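Transcriptional regulator, ROK family (Vibrio cholerae O1 biovar eltor, PDB 1Z05) probably binds DNA as a zinc-containing transcriptional regulator of carbohydrate metabolism, a homologue of E. coli Mlc. Local coordinates at residues A350-I353 with N354-P358. Numbering follows the deposited sequence.
Sequences AIVI and NLFNP
Asn-354 meets Ala-350 twice at the last turns of helix 332-356. Its backbone N gives Ala-350 O a nearly straight helical bond of 3.0 Å, and its side-chain ND2 adds a weak, bent one to the same oxygen (2.9 Å, 122° at the hydrogen). The main hydrogen bond of ND2 goes instead to Gln-385 O on helix 371-385, and an amide suits the site because its N-H groups can tie two helices together. Leu-355 continues the pattern through its N to Ile-351 O at 3.1 Å. The two side chains run alongside each other, Leu-355 CD1 lying 4.0 Å from Ile-351 CG2; each residue also packs on its own counterpart in the second subunit, where branched apolar chains fill a buried interface. Phe-356 N bonds Val-352 O at 2.8 Å, and that carbonyl oxygen also lies at the edge of the phenyl ring, near its plane. With CG anti to the carbonyl carbon (chi1 -67°), the ring is placed so that CD2 comes 3.9 Å from Val-352 CG1; a large, flat apolar group suits this buried last helical position, where it also packs on Leu-257. Asn-357 makes the final turn, its N bonded to Ile-353 O at 2.8 Å, before its positive phi of 50° breaks the helix; asparagine tolerates this conformation better than most residues. Pro-358, having no N-H to offer, fits just beyond the end and folds back, CD 3.6 Å from Ile-353 CA, its ring crossing the Ile-353 side chain at about a right angle. The whole is a helix C-terminus ended by an asparagine in the left-handed helical conformation and followed by proline, leading into strand 360-364 of the ROK domain's ASKHA-type fold.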
loop_
_atom_site.group_PDB
_atom_site.type_symbol
_atom_site.label_atom_id
_atom_site.label_comp_id
_atom_site.label_asym_id
_atom_site.label_seq_id
_atom_site.Cartn_x
_atom_site.Cartn_y
_atom_site.Cartn_z
ATOM N N ALA A 350 -17.514 -0.858 1.640
ATOM C CA ALA A 350 -17.353 -1.278 3.040
ATOM C C ALA A 350 -16.144 -2.193 3.224
ATOM O O ALA A 350 -15.456 -2.124 4.243
ATOM C CB ALA A 350 -18.604 -1.953 3.564
ATOM N N ILE A 351 -15.915 -3.068 2.252
ATOM C CA ILE A 351 -14.727 -3.926 2.241
ATOM C C ILE A 351 -13.432 -3.107 2.239
ATOM O O ILE A 351 -12.520 -3.367 3.024
ATOM C CB ILE A 351 -14.772 -4.905 1.042
ATOM C CG1 ILE A 351 -15.832 -5.980 1.317
ATOM C CG2 ILE A 351 -13.407 -5.551 0.813
ATOM C CD1 ILE A 351 -16.241 -6.791 0.088
ATOM N N VAL A 352 -13.374 -2.108 1.362
ATOM C CA VAL A 352 -12.212 -1.239 1.219
ATOM C C VAL A 352 -11.969 -0.399 2.486
ATOM O O VAL A 352 -10.806 -0.215 2.916
ATOM C CB VAL A 352 -12.362 -0.371 -0.057
ATOM C CG1 VAL A 352 -11.313 0.708 -0.126
ATOM C CG2 VAL A 352 -12.271 -1.275 -1.301
ATOM N N ILE A 353 -13.061 0.071 3.092
ATOM C CA ILE A 353 -12.999 0.801 4.362
ATOM C C ILE A 353 -12.394 -0.072 5.457
ATOM O O ILE A 353 -11.475 0.358 6.156
ATOM C CB ILE A 353 -14.412 1.310 4.791
ATOM C CG1 ILE A 353 -14.844 2.450 3.862
ATOM C CG2 ILE A 353 -14.420 1.758 6.254
ATOM C CD1 ILE A 353 -16.322 2.767 3.909
ATOM N N ASN A 354 -12.924 -1.286 5.612
ATOM C CA ASN A 354 -12.383 -2.278 6.556
ATOM C C ASN A 354 -10.880 -2.525 6.419
ATOM O O ASN A 354 -10.163 -2.608 7.414
ATOM C CB ASN A 354 -13.117 -3.610 6.399
ATOM C CG ASN A 354 -14.382 -3.678 7.219
ATOM O OD1 ASN A 354 -14.340 -3.586 8.439
ATOM N ND2 ASN A 354 -15.514 -3.869 6.557
ATOM N N LEU A 355 -10.420 -2.657 5.184
ATOM C CA LEU A 355 -9.025 -2.967 4.915
ATOM C C LEU A 355 -8.097 -1.768 4.998
ATOM O O LEU A 355 -6.932 -1.921 5.364
ATOM C CB LEU A 355 -8.883 -3.595 3.536
ATOM C CG LEU A 355 -9.506 -4.978 3.419
ATOM C CD1 LEU A 355 -9.634 -5.275 1.970
ATOM C CD2 LEU A 355 -8.653 -6.039 4.104
ATOM N N PHE A 356 -8.596 -0.584 4.657
ATOM C CA PHE A 356 -7.719 0.579 4.530
ATOM C C PHE A 356 -7.929 1.715 5.528
ATOM O O PHE A 356 -7.047 2.562 5.669
ATOM C CB PHE A 356 -7.745 1.131 3.104
ATOM C CG PHE A 356 -7.135 0.214 2.094
ATOM C CD1 PHE A 356 -5.750 0.140 1.951
ATOM C CD2 PHE A 356 -7.940 -0.574 1.279
ATOM C CE1 PHE A 356 -5.187 -0.711 1.027
ATOM C CE2 PHE A 356 -7.381 -1.434 0.347
ATOM C CZ PHE A 356 -5.997 -1.495 0.222
ATOM N N ASN A 357 -9.082 1.746 6.202
ATOM C CA ASN A 357 -9.402 2.831 7.148
ATOM C C ASN A 357 -9.172 4.225 6.511
ATOM O O ASN A 357 -8.439 5.051 7.074
ATOM C CB ASN A 357 -8.561 2.653 8.425
ATOM C CG ASN A 357 -9.037 3.504 9.599
ATOM O OD1 ASN A 357 -10.084 4.160 9.556
ATOM N ND2 ASN A 357 -8.256 3.476 10.673
ATOM N N PRO A 358 -9.798 4.491 5.337
ATOM C CA PRO A 358 -9.554 5.767 4.657
ATOM C C PRO A 358 -10.219 6.944 5.371
ATOM O O PRO A 358 -11.159 6.746 6.151
ATOM C CB PRO A 358 -10.197 5.561 3.279
ATOM C CG PRO A 358 -11.278 4.580 3.521
ATOM C CD PRO A 358 -10.779 3.665 4.607
#